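Local coordinates for protein endoglucanase (Clostridium thermocellum, PDB 2E4T) that probably hydrolyses internal beta-1,4-glucosidic bonds of cellulose and xyloglucan, this chain being the family 44 glycoside hydrolase part of a larger multidomain enzyme, at residues 45-50 with 58-63; 102-107 with 177-182; 116-121 with 131-136; 137-142 with 156-161; 169-174 with 222-227. All blocks are in the same frame, centred on the assembly; numbering follows the deposited sequence.

Interaction 1 (45-50 with 58-63); sequences GNRTTG and SNAGSD
Arg47 reaches across to Ser58 and Ala60 with its guanidinium. A bend at chi2 (-79°) turns CD toward the other segment, 3.6 Å from Ser58 OG; further out NH1 donates to the same oxygen at 2.9 Å. That bond is bent, 142° at the hydrogen, and the oxygen lies somewhat out of the guanidinium plane. The stronger partner of NH1 is Asp69, which forms a salt bridge with it from strand 67-69. Ala60 covers one face of the same group: its N lies 3.6 Å above the guanidinium plane, over the centre, and its CB is 3.5 Å from Arg47 NH2. Leu72 and Tyr71 of helix 71-75 also press on the arginine side chain. The fold here is a loop that follows barrel strand 40-43 and is laid against an edge strand, 58-59, of a small three-stranded antiparallel sheet in the TIM-like barrel domain. A second side-chain bond crosses the contact, from the neutral amide Asn46 ND2 to the carboxylate oxygen Asp63 OD2, 2.9 Å and almost straight (176°). The oxygen lies in the amide plane of Asn46; the donor comes from its syn side, tilted out of the carboxylate plane, and the two side chains cross at about a right angle. Within 58-63, Asn59 OD1 takes Gly61 N at 2.8 Å in an Asx turn; within 45-50, Gly45 O is held twice, by Thr48 N and OG1. One water bridges the backbones: it donates to Arg47 O at 2.7 Å and accepts from Gly50 N and from Asn59 N.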
# COMPACT_ATOMS: atom_id res chain seq x y z
N GLY A 45 6.61 -2.08 -8.31
CA GLY A 45 7.64 -3.01 -7.96
C GLY A 45 8.76 -3.07 -9.01
O GLY A 45 8.78 -2.31 -9.98
N ASN A 46 9.72 -3.98 -8.76
CA ASN A 46 11.00 -3.91 -9.48
C ASN A 46 10.83 -3.95 -11.00
O ASN A 46 11.57 -3.24 -11.72
CB ASN A 46 11.88 -5.09 -9.07
CG ASN A 46 12.36 -4.97 -7.66
OD1 ASN A 46 12.28 -3.88 -7.04
ND2 ASN A 46 12.96 -6.06 -7.12
N ARG A 47 9.90 -4.76 -11.53
CA ARG A 47 9.80 -4.90 -12.97
C ARG A 47 9.33 -3.62 -13.63
O ARG A 47 9.47 -3.49 -14.89
CB ARG A 47 8.85 -6.02 -13.36
CG ARG A 47 9.50 -7.37 -13.49
CD ARG A 47 10.22 -7.46 -14.84
NE ARG A 47 10.83 -8.78 -14.99
CZ ARG A 47 11.24 -9.22 -16.19
NH1 ARG A 47 11.17 -8.45 -17.28
NH2 ARG A 47 11.75 -10.47 -16.29
N THR A 48 8.73 -2.69 -12.90
CA THR A 48 8.17 -1.52 -13.54
C THR A 48 9.20 -0.40 -13.84
O THR A 48 8.93 0.45 -14.66
CB THR A 48 6.97 -0.96 -12.77
OG1 THR A 48 7.37 -0.44 -11.51
CG2 THR A 48 5.88 -2.02 -12.63
N THR A 49 10.40 -0.49 -13.24
CA THR A 49 11.38 0.58 -13.45
C THR A 49 11.81 0.71 -14.92
O THR A 49 11.93 1.80 -15.45
CB THR A 49 12.59 0.33 -12.53
OG1 THR A 49 12.17 0.47 -11.18
CG2 THR A 49 13.75 1.30 -12.87
N GLY A 50 12.05 -0.47 -15.55
CA GLY A 50 12.55 -0.49 -16.92
C GLY A 50 11.50 -0.82 -17.96
O GLY A 50 11.82 -1.15 -19.10
N SER A 58 10.52 -5.14 -20.65
CA SER A 58 10.94 -4.69 -19.33
C SER A 58 12.15 -5.54 -18.93
O SER A 58 12.49 -6.52 -19.61
CB SER A 58 9.83 -4.84 -18.27
OG SER A 58 9.46 -6.21 -18.10
N ASN A 59 12.79 -5.16 -17.80
CA ASN A 59 14.02 -5.79 -17.39
C ASN A 59 13.90 -6.28 -15.95
O ASN A 59 13.43 -5.58 -15.04
CB ASN A 59 15.20 -4.80 -17.55
CG ASN A 59 16.55 -5.50 -17.46
OD1 ASN A 59 17.03 -5.82 -16.36
ND2 ASN A 59 17.14 -5.82 -18.62
N ALA A 60 14.37 -7.52 -15.74
CA ALA A 60 14.30 -8.16 -14.43
C ALA A 60 15.29 -7.56 -13.43
O ALA A 60 15.12 -7.77 -12.19
CB ALA A 60 14.64 -9.63 -14.57
N GLY A 61 16.32 -6.89 -13.90
CA GLY A 61 17.38 -6.45 -12.98
C GLY A 61 17.96 -7.63 -12.24
O GLY A 61 18.06 -8.77 -12.75
N SER A 62 18.30 -7.38 -10.99
CA SER A 62 18.86 -8.39 -10.12
C SER A 62 17.94 -9.56 -9.83
O SER A 62 18.38 -10.61 -9.31
CB SER A 62 19.32 -7.74 -8.84
OG SER A 62 18.19 -7.16 -8.13
N ASP A 63 16.63 -9.43 -10.10
CA ASP A 63 15.72 -10.56 -9.87
C ASP A 63 15.99 -11.70 -10.88
O ASP A 63 15.65 -12.85 -10.57
CB ASP A 63 14.29 -10.13 -9.88
CG ASP A 63 13.89 -9.31 -8.64
OD1 ASP A 63 14.41 -9.60 -7.55
OD2 ASP A 63 12.99 -8.50 -8.75
O HOH W 1 12.06 -3.29 -15.69

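Interaction 2 (102-107 with 177-182); sequences VPYTLI and GIKGYS
Lys179 lies across one face of the Tyr104 ring. Its CB sits 3.6 Å from the ring centroid and 17° off the normal, a CH-pi contact displaced toward the rim, and CD follows at 3.5 Å from Tyr104 CD1. The lysine runs straight as far as CE, then bends at chi4 (69°), placing NZ 2.8 Å from Pro103 O, nearly in line with that carbonyl. The phenol oxygen of Tyr104 lies 3.4 Å from CA of Gly180, which has no side chain; the hydroxyl is hydrogen-bonded to Glu226. Strands 104-109 and 180-183 are neighbours in the parallel eight-stranded sheet of the TIM-like barrel, paired through Leu106 with Gly180 and Ile107 with Tyr181. Gly180 N donates to Thr105 O, Ile107 N to Gly180 O and Ser182 N to Ile107 O. Ile107 and Tyr181 point to the face covered by helices 88-99 and 158-169. There Ile107 CG1, anti to its carbonyl carbon (chi1 -63°), meets Ile178 CG2 at 3.8 Å, the two chains crossing at about a right angle, while Ile107 CB touches Tyr181 CD1 at 3.9 Å. Leu106 goes to the other face and drops CD1 onto the backbone of Gly180, 3.5 Å from its C. Beside Thr105, a water accepts from its N, donates to Gly177 O and accepts weakly from Lys179 N.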
# COMPACT_ATOMS: atom_id res chain seq x y z
N VAL A 102 -12.77 -2.20 -9.25
CA VAL A 102 -11.74 -1.57 -8.41
C VAL A 102 -11.69 -0.08 -8.73
O VAL A 102 -11.47 0.28 -9.89
CB VAL A 102 -10.37 -2.21 -8.70
CG1 VAL A 102 -9.28 -1.47 -7.95
CG2 VAL A 102 -10.38 -3.68 -8.30
N PRO A 103 -11.89 0.80 -7.73
CA PRO A 103 -12.02 2.24 -8.04
C PRO A 103 -10.72 2.98 -8.13
O PRO A 103 -10.75 4.11 -8.59
CB PRO A 103 -12.85 2.76 -6.87
CG PRO A 103 -12.45 1.90 -5.72
CD PRO A 103 -12.32 0.49 -6.34
N TYR A 104 -9.57 2.40 -7.78
CA TYR A 104 -8.31 3.13 -7.83
C TYR A 104 -7.28 2.25 -8.52
O TYR A 104 -6.98 1.16 -8.04
CB TYR A 104 -7.81 3.52 -6.42
CG TYR A 104 -6.87 4.70 -6.44
CD1 TYR A 104 -7.27 5.93 -5.92
CD2 TYR A 104 -5.58 4.62 -7.00
CE1 TYR A 104 -6.47 7.06 -5.99
CE2 TYR A 104 -4.76 5.75 -7.05
CZ TYR A 104 -5.22 6.96 -6.59
OH TYR A 104 -4.40 8.06 -6.74
N THR A 105 -6.68 2.76 -9.63
CA THR A 105 -5.53 2.16 -10.25
C THR A 105 -4.37 3.13 -10.14
O THR A 105 -4.50 4.32 -10.46
CB THR A 105 -5.82 1.85 -11.72
OG1 THR A 105 -6.88 0.88 -11.77
CG2 THR A 105 -4.58 1.26 -12.41
N LEU A 106 -3.23 2.61 -9.64
CA LEU A 106 -1.98 3.34 -9.48
C LEU A 106 -0.95 2.74 -10.43
O LEU A 106 -0.64 1.55 -10.33
CB LEU A 106 -1.51 3.19 -8.02
CG LEU A 106 -0.12 3.72 -7.70
CD1 LEU A 106 -0.02 5.21 -8.00
CD2 LEU A 106 0.21 3.47 -6.23
N ILE A 107 -0.50 3.56 -11.41
CA ILE A 107 0.44 3.08 -12.42
C ILE A 107 1.82 3.70 -12.18
O ILE A 107 1.96 4.93 -12.13
CB ILE A 107 -0.07 3.46 -13.84
CG1 ILE A 107 -1.40 2.76 -14.14
CG2 ILE A 107 0.99 3.16 -14.91
CD1 ILE A 107 -1.41 1.25 -14.01
N GLY A 177 -10.96 6.79 -15.32
CA GLY A 177 -9.61 7.25 -15.44
C GLY A 177 -8.69 6.56 -14.46
O GLY A 177 -9.08 6.16 -13.35
N ILE A 178 -7.42 6.50 -14.82
CA ILE A 178 -6.36 6.06 -13.89
C ILE A 178 -6.10 7.22 -12.93
O ILE A 178 -5.79 8.35 -13.32
CB ILE A 178 -5.11 5.67 -14.69
CG1 ILE A 178 -5.45 4.34 -15.42
CG2 ILE A 178 -3.90 5.54 -13.77
CD1 ILE A 178 -4.48 3.99 -16.53
N LYS A 179 -6.24 6.95 -11.62
CA LYS A 179 -6.23 8.02 -10.64
C LYS A 179 -4.86 8.46 -10.19
O LYS A 179 -4.69 9.62 -9.80
CB LYS A 179 -7.11 7.67 -9.42
CG LYS A 179 -8.58 7.75 -9.68
CD LYS A 179 -9.37 7.36 -8.37
CE LYS A 179 -10.86 7.59 -8.41
NZ LYS A 179 -11.52 6.66 -9.33
N GLY A 180 -3.88 7.54 -10.20
CA GLY A 180 -2.59 7.87 -9.65
C GLY A 180 -1.44 7.31 -10.45
O GLY A 180 -1.57 6.28 -11.12
N TYR A 181 -0.30 8.03 -10.35
CA TYR A 181 0.94 7.60 -10.94
C TYR A 181 2.02 7.68 -9.90
O TYR A 181 2.10 8.62 -9.11
CB TYR A 181 1.33 8.49 -12.14
CG TYR A 181 0.33 8.40 -13.28
CD1 TYR A 181 0.35 7.34 -14.16
CD2 TYR A 181 -0.68 9.35 -13.40
CE1 TYR A 181 -0.60 7.23 -15.19
CE2 TYR A 181 -1.65 9.24 -14.38
CZ TYR A 181 -1.63 8.16 -15.27
OH TYR A 181 -2.55 8.01 -16.28
N SER A 182 2.93 6.67 -9.94
CA SER A 182 4.08 6.64 -9.04
C SER A 182 5.35 7.07 -9.76
O SER A 182 5.56 6.72 -10.94
CB SER A 182 4.26 5.20 -8.52
OG SER A 182 5.37 5.02 -7.67
O HOH W 2 -8.31 4.60 -11.17

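Interaction 3 (116-121 with 131-136); sequences SADGNG and SSRWKE
Arg133 grips Asp118 side-on, NE to OD2 at 2.8 Å and NH2 to OD1 at 2.9 Å. Both oxygens are met on their syn sides and both bonds lie close to the guanidinium plane; the carboxylate is turned only 20° from it, so this salt bridge is nearly flat. NH2 also donates to Gly121 O at 3.1 Å, approaching from above that carbonyl plane. The arginine gets there by folding at chi2 and chi3 (-57° and -54°). Beside the pair, Ala117 N donates to Arg133 O at 2.9 Å, and Ala117 CB packs on that same carbonyl. This pairing extends the mixed three-stranded sheet in which strand 134-138 lies between 114-116, antiparallel, and 155-157, parallel; Ser116 and Trp134 form a non-hydrogen-bonded pair, the indole bringing its CE3 edge to Ser116 N. Further out, the carboxylate is fixed from within its own loop: Asn120 N reaches OD1 on the anti side at 2.9 Å, an Asx turn, leading into a classic bulge at Asn120 and Gly121 opposite Ser68. One water bridges Asp118 OD2, at 2.7 Å, to Ser132 O. Arg133 is set by a type I turn from Ser131 to Trp134, in which Ser131 OG accepts Arg133 N at 3.1 Å as an ST turn. NH1 has its own partners, a salt bridge to Glu127 and a bond to Pro122 O.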
# COMPACT_ATOMS: atom_id res chain seq x y z
N SER A 116 13.78 -0.73 -21.23
CA SER A 116 14.24 -1.75 -22.17
C SER A 116 13.92 -1.39 -23.63
O SER A 116 12.76 -1.10 -23.99
CB SER A 116 13.50 -3.07 -21.89
OG SER A 116 13.92 -3.61 -20.64
N ALA A 117 14.94 -1.50 -24.50
CA ALA A 117 14.73 -1.30 -25.93
C ALA A 117 14.18 -2.54 -26.63
O ALA A 117 13.69 -2.42 -27.76
CB ALA A 117 16.04 -0.92 -26.60
N ASP A 118 14.35 -3.71 -26.01
CA ASP A 118 14.15 -4.98 -26.69
C ASP A 118 13.75 -6.01 -25.64
O ASP A 118 13.75 -5.74 -24.43
CB ASP A 118 15.41 -5.39 -27.48
CG ASP A 118 16.60 -5.55 -26.53
OD1 ASP A 118 16.54 -6.40 -25.63
OD2 ASP A 118 17.61 -4.78 -26.70
N GLY A 119 13.43 -7.21 -26.13
CA GLY A 119 13.17 -8.36 -25.30
C GLY A 119 14.18 -9.48 -25.55
O GLY A 119 13.84 -10.65 -25.53
N ASN A 120 15.45 -9.12 -25.73
CA ASN A 120 16.43 -10.06 -26.28
C ASN A 120 17.21 -10.85 -25.27
O ASN A 120 18.01 -11.69 -25.69
CB ASN A 120 17.46 -9.34 -27.20
CG ASN A 120 16.89 -8.56 -28.28
OD1 ASN A 120 15.83 -8.87 -28.72
ND2 ASN A 120 17.64 -7.57 -28.82
N GLY A 121 16.95 -10.69 -23.96
CA GLY A 121 17.64 -11.48 -22.96
C GLY A 121 18.58 -10.60 -22.13
O GLY A 121 18.37 -9.38 -21.96
N SER A 131 22.99 2.47 -24.09
CA SER A 131 23.49 1.48 -25.05
C SER A 131 22.34 1.11 -25.97
O SER A 131 21.18 1.50 -25.72
CB SER A 131 24.06 0.24 -24.37
OG SER A 131 22.98 -0.60 -23.95
N SER A 132 22.62 0.26 -26.95
CA SER A 132 21.58 -0.20 -27.85
C SER A 132 20.49 -0.97 -27.12
O SER A 132 19.38 -1.15 -27.68
CB SER A 132 22.18 -1.14 -28.93
OG SER A 132 22.66 -2.32 -28.36
N ARG A 133 20.75 -1.43 -25.89
CA ARG A 133 19.77 -2.22 -25.16
C ARG A 133 18.71 -1.35 -24.46
O ARG A 133 17.76 -1.91 -23.89
CB ARG A 133 20.45 -3.10 -24.10
CG ARG A 133 21.54 -4.00 -24.69
CD ARG A 133 21.07 -4.93 -25.79
NE ARG A 133 19.92 -5.75 -25.40
CZ ARG A 133 19.99 -6.83 -24.63
NH1 ARG A 133 21.16 -7.24 -24.14
NH2 ARG A 133 18.86 -7.48 -24.33
N TRP A 134 18.87 -0.03 -24.50
CA TRP A 134 18.02 0.86 -23.71
C TRP A 134 17.53 2.02 -24.53
O TRP A 134 18.24 2.51 -25.45
CB TRP A 134 18.85 1.42 -22.52
CG TRP A 134 19.40 0.38 -21.61
CD1 TRP A 134 20.70 -0.01 -21.53
CD2 TRP A 134 18.69 -0.41 -20.65
NE1 TRP A 134 20.87 -0.99 -20.59
CE2 TRP A 134 19.63 -1.27 -20.03
CE3 TRP A 134 17.33 -0.52 -20.31
CZ2 TRP A 134 19.25 -2.17 -19.04
CZ3 TRP A 134 16.95 -1.44 -19.35
CH2 TRP A 134 17.92 -2.24 -18.72
N LYS A 135 16.38 2.55 -24.13
CA LYS A 135 15.91 3.84 -24.61
C LYS A 135 15.92 4.83 -23.44
O LYS A 135 15.57 4.46 -22.30
CB LYS A 135 14.48 3.74 -25.14
CG LYS A 135 14.31 2.78 -26.30
CD LYS A 135 15.13 3.12 -27.51
CE LYS A 135 14.90 2.15 -28.67
NZ LYS A 135 15.76 2.53 -29.85
N GLU A 136 16.37 6.06 -23.70
CA GLU A 136 16.39 7.08 -22.69
C GLU A 136 14.98 7.62 -22.43
O GLU A 136 14.28 7.95 -23.39
CB GLU A 136 17.32 8.24 -23.16
CG GLU A 136 17.46 9.35 -22.11
CD GLU A 136 18.21 10.55 -22.60
OE1 GLU A 136 19.21 10.39 -23.34
OE2 GLU A 136 17.79 11.70 -22.24
O HOH W 3 16.67 -4.34 -23.49
O HOH W 4 18.19 -3.36 -28.89

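Interaction 4 (137-142 with 156-161); sequences VKFEKG and VYMDEF
Lys141 lies across the ring of Tyr157 and can be followed outward atom by atom. CB touches Tyr157 CG at 3.7 Å and is equally near Asp159 OD1. CG, anti to the backbone N (chi1 -172°), hangs over the middle of the ring, 3.8 Å from its centroid and 8° off the normal, a CH-pi contact. The chain then continues extended: CD and CE pass alongside Glu160 OE2, and NZ closes a salt bridge to that oxygen at 2.7 Å on its syn side. NZ also bonds Pro144 O, and OE2 also takes Ser146 N, so both ends of the bridge have a second partner. At the root of the residue, Lys141 N donates to Asp159 OD1 at 2.9 Å and weakly to OD2. The N-H groups at the start of helix 158-169 are taken across the contact, Met158 N by Lys138 O and Asp159 N by Phe139 O, each 3.0 Å. Tyr157 occupies the N-cap position, right before helix 158-169, and ends strand 155-157, which runs parallel to 134-138 with Lys138 N bonded to Val156 O. Val137 and Val156 lie on one face of the mixed sheet, both touching Val115 of strand 114-116, the neighbour of 134-138 in that sheet, whereas Phe139 and Met158, meeting CD1 to CG at 3.9 Å, pack against helix 204-221, and Met158 also reaches Leu109 of barrel strand 104-109.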
# COMPACT_ATOMS: atom_id res chain seq x y z
N VAL A 137 14.61 7.72 -21.16
CA VAL A 137 13.33 8.32 -20.81
C VAL A 137 13.46 9.82 -20.70
O VAL A 137 14.38 10.34 -20.04
CB VAL A 137 12.84 7.77 -19.46
CG1 VAL A 137 11.59 8.51 -19.02
CG2 VAL A 137 12.55 6.25 -19.63
N LYS A 138 12.54 10.53 -21.36
CA LYS A 138 12.36 11.96 -21.14
C LYS A 138 10.96 12.16 -20.60
O LYS A 138 10.00 11.50 -21.07
CB LYS A 138 12.58 12.76 -22.44
CG LYS A 138 14.05 12.80 -22.82
CD LYS A 138 14.28 13.71 -23.99
CE LYS A 138 15.75 14.15 -24.14
NZ LYS A 138 16.63 12.92 -24.40
N PHE A 139 10.80 13.07 -19.65
CA PHE A 139 9.49 13.24 -19.06
C PHE A 139 8.53 14.01 -19.97
O PHE A 139 7.33 13.70 -19.99
CB PHE A 139 9.60 13.87 -17.68
CG PHE A 139 10.46 13.03 -16.75
CD1 PHE A 139 10.39 11.65 -16.72
CD2 PHE A 139 11.30 13.67 -15.84
CE1 PHE A 139 11.16 10.90 -15.80
CE2 PHE A 139 12.05 12.93 -14.95
CZ PHE A 139 11.99 11.56 -14.96
N GLU A 140 9.07 15.02 -20.67
CA GLU A 140 8.26 15.86 -21.57
C GLU A 140 8.74 15.68 -23.00
O GLU A 140 9.90 15.95 -23.32
CB GLU A 140 8.33 17.32 -21.25
CG GLU A 140 7.59 17.57 -20.00
CD GLU A 140 7.37 19.05 -19.64
OE1 GLU A 140 7.25 19.88 -20.58
OE2 GLU A 140 7.20 19.39 -18.43
N LYS A 141 7.82 15.30 -23.89
CA LYS A 141 8.19 15.17 -25.31
C LYS A 141 8.57 16.50 -25.95
O LYS A 141 9.50 16.55 -26.77
CB LYS A 141 7.04 14.51 -26.06
CG LYS A 141 7.38 14.16 -27.51
CD LYS A 141 6.28 13.45 -28.19
CE LYS A 141 6.67 12.93 -29.58
NZ LYS A 141 5.54 12.36 -30.32
N GLY A 142 7.83 17.56 -25.61
CA GLY A 142 8.07 18.89 -26.23
C GLY A 142 7.85 18.93 -27.72
O GLY A 142 8.39 19.78 -28.42
N VAL A 156 11.86 7.49 -24.95
CA VAL A 156 10.50 7.14 -24.55
C VAL A 156 10.00 8.27 -23.64
O VAL A 156 10.74 8.71 -22.75
CB VAL A 156 10.51 5.79 -23.81
CG1 VAL A 156 9.20 5.45 -23.24
CG2 VAL A 156 10.97 4.65 -24.79
N TYR A 157 8.79 8.75 -23.89
CA TYR A 157 8.32 9.97 -23.25
C TYR A 157 7.19 9.64 -22.24
O TYR A 157 6.17 9.04 -22.60
CB TYR A 157 7.77 10.95 -24.30
CG TYR A 157 8.86 11.34 -25.27
CD1 TYR A 157 9.84 12.24 -24.90
CD2 TYR A 157 8.92 10.80 -26.56
CE1 TYR A 157 10.85 12.62 -25.77
CE2 TYR A 157 9.96 11.15 -27.43
CZ TYR A 157 10.91 12.09 -27.02
OH TYR A 157 11.94 12.46 -27.86
N MET A 158 7.38 10.07 -21.00
CA MET A 158 6.36 9.78 -19.98
C MET A 158 5.06 10.54 -20.20
O MET A 158 3.98 9.96 -19.98
CB MET A 158 6.89 9.99 -18.55
CG MET A 158 7.96 9.00 -18.14
SD MET A 158 7.40 7.28 -18.19
CE MET A 158 8.08 6.72 -19.74
N ASP A 159 5.13 11.81 -20.57
CA ASP A 159 3.88 12.52 -20.78
C ASP A 159 3.09 11.91 -21.96
O ASP A 159 1.86 11.90 -21.92
CB ASP A 159 4.07 14.04 -20.88
CG ASP A 159 4.97 14.53 -22.00
OD1 ASP A 159 5.60 13.76 -22.74
OD2 ASP A 159 5.01 15.82 -22.09
N GLU A 160 3.78 11.41 -22.99
CA GLU A 160 3.12 10.78 -24.11
C GLU A 160 2.41 9.48 -23.66
O GLU A 160 1.30 9.17 -24.12
CB GLU A 160 4.10 10.53 -25.24
CG GLU A 160 3.41 10.11 -26.53
CD GLU A 160 4.38 10.08 -27.70
OE1 GLU A 160 5.46 9.41 -27.59
OE2 GLU A 160 4.08 10.74 -28.74
N PHE A 161 3.05 8.73 -22.75
CA PHE A 161 2.45 7.52 -22.17
C PHE A 161 1.16 7.92 -21.42
O PHE A 161 0.08 7.32 -21.63
CB PHE A 161 3.50 6.91 -21.25
CG PHE A 161 3.16 5.65 -20.47
CD1 PHE A 161 2.06 4.84 -20.74
CD2 PHE A 161 4.05 5.29 -19.46
CE1 PHE A 161 1.84 3.71 -19.97
CE2 PHE A 161 3.84 4.14 -18.70
CZ PHE A 161 2.74 3.35 -18.96
O HOH W 5 10.68 15.45 -28.89
O HOH W 6 5.44 17.52 -24.12

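Interaction 5 (169-174 with 222-227); sequences YGNAST and DPYAEI
Two Asx turns face each other, Asn171 and Ala172 in one touching Asp222 and Tyr224 in the other, where helices 158-169 and 204-221 of the TIM-like barrel give way to the loops leading into strands 180-183 and 226-232. Each Asx turn overlaps a type I beta turn, Asn171 to Thr174 and Asp222 to Ala225. Asp222 joins them with its two oxygens. OD2 uses its syn lone pair to accept Ala172 N at 2.7 Å, while OD1 receives Tyr224 N of its own turn at 2.9 Å, from above the carboxylate plane. With CG anti to the backbone N (chi1 -171°), CG of Asp222 points toward 169-174, close to Asn171 CB. In the facing turn Asn171 OD1 is held by two donors, Ser173 N at 2.8 Å and Ser173 OG at 2.7 Å, both in its carbonyl plane, which should limit rotation of the amide. That amide crosses the Tyr224 ring with the planes 36° apart, its OD1 3.6 Å from Tyr224 CD2. Asn171 O is likewise doubly held, by Thr174 N and OG1. Ala172 CB packs against Asp222 OD2 (3.4 Å) and Tyr224 O (3.6 Å). Val166 of helix 158-169 touches both Asn171 and Asp222. On the outer side Ser173 CB makes a CH-pi contact with the Tyr224 ring, over one face but offset toward the rim, 3.8 Å from CG.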
# COMPACT_ATOMS: atom_id res chain seq x y z
N TYR A 169 -9.00 6.24 -21.44
CA TYR A 169 -9.82 6.02 -20.26
C TYR A 169 -10.50 7.26 -19.73
O TYR A 169 -11.30 7.14 -18.78
CB TYR A 169 -8.97 5.40 -19.13
CG TYR A 169 -8.50 4.01 -19.44
CD1 TYR A 169 -9.39 2.99 -19.60
CD2 TYR A 169 -7.14 3.75 -19.60
CE1 TYR A 169 -8.97 1.68 -19.86
CE2 TYR A 169 -6.69 2.47 -19.82
CZ TYR A 169 -7.61 1.44 -19.99
OH TYR A 169 -7.11 0.17 -20.21
N GLY A 170 -10.16 8.44 -20.24
CA GLY A 170 -10.53 9.67 -19.59
C GLY A 170 -9.47 10.07 -18.53
O GLY A 170 -8.68 9.23 -18.10
N ASN A 171 -9.52 11.31 -18.08
CA ASN A 171 -8.61 11.76 -17.06
C ASN A 171 -9.01 11.21 -15.68
O ASN A 171 -10.07 10.57 -15.49
CB ASN A 171 -8.44 13.27 -17.11
CG ASN A 171 -9.68 14.04 -16.63
OD1 ASN A 171 -10.27 13.71 -15.63
ND2 ASN A 171 -10.16 15.00 -17.42
N ALA A 172 -8.15 11.49 -14.69
CA ALA A 172 -8.33 10.93 -13.35
C ALA A 172 -9.60 11.37 -12.66
O ALA A 172 -9.98 10.75 -11.65
CB ALA A 172 -7.15 11.29 -12.49
N SER A 173 -10.25 12.45 -13.13
CA SER A 173 -11.51 12.90 -12.52
C SER A 173 -12.73 12.15 -13.06
O SER A 173 -13.82 12.39 -12.55
CB SER A 173 -11.72 14.38 -12.70
OG SER A 173 -12.15 14.72 -14.03
N THR A 174 -12.54 11.30 -14.06
CA THR A 174 -13.64 10.60 -14.71
C THR A 174 -13.79 9.21 -14.13
O THR A 174 -12.86 8.68 -13.51
CB THR A 174 -13.44 10.53 -16.23
OG1 THR A 174 -12.40 9.61 -16.54
CG2 THR A 174 -13.14 11.92 -16.84
N ASP A 222 -2.73 15.50 -17.33
CA ASP A 222 -3.86 15.16 -16.48
C ASP A 222 -3.73 15.93 -15.18
O ASP A 222 -3.08 15.47 -14.23
CB ASP A 222 -3.95 13.66 -16.19
CG ASP A 222 -5.24 13.31 -15.49
OD1 ASP A 222 -5.92 14.25 -14.96
OD2 ASP A 222 -5.58 12.10 -15.45
N PRO A 223 -4.33 17.13 -15.12
CA PRO A 223 -4.21 17.94 -13.92
C PRO A 223 -4.83 17.30 -12.69
O PRO A 223 -4.61 17.81 -11.57
CB PRO A 223 -4.97 19.24 -14.28
CG PRO A 223 -5.13 19.22 -15.77
CD PRO A 223 -5.06 17.81 -16.21
N TYR A 224 -5.66 16.27 -12.89
CA TYR A 224 -6.39 15.65 -11.78
C TYR A 224 -5.66 14.43 -11.25
O TYR A 224 -6.08 13.86 -10.21
CB TYR A 224 -7.80 15.22 -12.26
CG TYR A 224 -8.51 16.41 -12.85
CD1 TYR A 224 -9.05 17.40 -12.06
CD2 TYR A 224 -8.60 16.57 -14.22
CE1 TYR A 224 -9.65 18.53 -12.66
CE2 TYR A 224 -9.20 17.67 -14.85
CZ TYR A 224 -9.70 18.66 -14.05
OH TYR A 224 -10.30 19.76 -14.61
N ALA A 225 -4.61 13.96 -11.93
CA ALA A 225 -3.93 12.74 -11.50
C ALA A 225 -3.12 13.01 -10.23
O ALA A 225 -2.52 14.09 -10.09
CB ALA A 225 -3.03 12.25 -12.63
N GLU A 226 -3.07 12.01 -9.36
CA GLU A 226 -2.30 12.12 -8.12
C GLU A 226 -0.91 11.53 -8.33
O GLU A 226 -0.80 10.41 -8.86
CB GLU A 226 -3.04 11.39 -7.00
CG GLU A 226 -4.25 12.18 -6.57
CD GLU A 226 -5.06 11.53 -5.47
OE1 GLU A 226 -5.27 10.30 -5.49
OE2 GLU A 226 -5.49 12.25 -4.56
N ILE A 227 0.09 12.27 -7.86
CA ILE A 227 1.48 11.81 -7.92
C ILE A 227 1.90 11.27 -6.57
O ILE A 227 1.76 11.93 -5.52
CB ILE A 227 2.40 13.00 -8.37
CG1 ILE A 227 2.15 13.33 -9.84
CG2 ILE A 227 3.86 12.68 -8.07
CD1 ILE A 227 2.78 12.24 -10.82

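The contacts fall into two groups. Interactions 2 and 5 share the barrel sheet: Tyr181 N lies 2.9 Å from Glu226 O, and Tyr104 OH 2.7 Å from Glu226 OE1, both probable hydrogen bonds. Interactions 1, 3 and 4 lie toward the calcium side. Gly50 O to Ser116 N (2.9 Å) joins 1 to 3, and Glu136 O to Val156 N (2.9 Å) joins 3 to 4 along the mixed sheet. Calcium is bound by Glu54, Asp150, Asp153 and Tyr155; the side chain of Val156 comes to about 4 Å from the ion, that of Lys135 to about 6 Å. Helix 158-169 runs from interaction 4 to interaction 5, whose centres are about 17 Å apart.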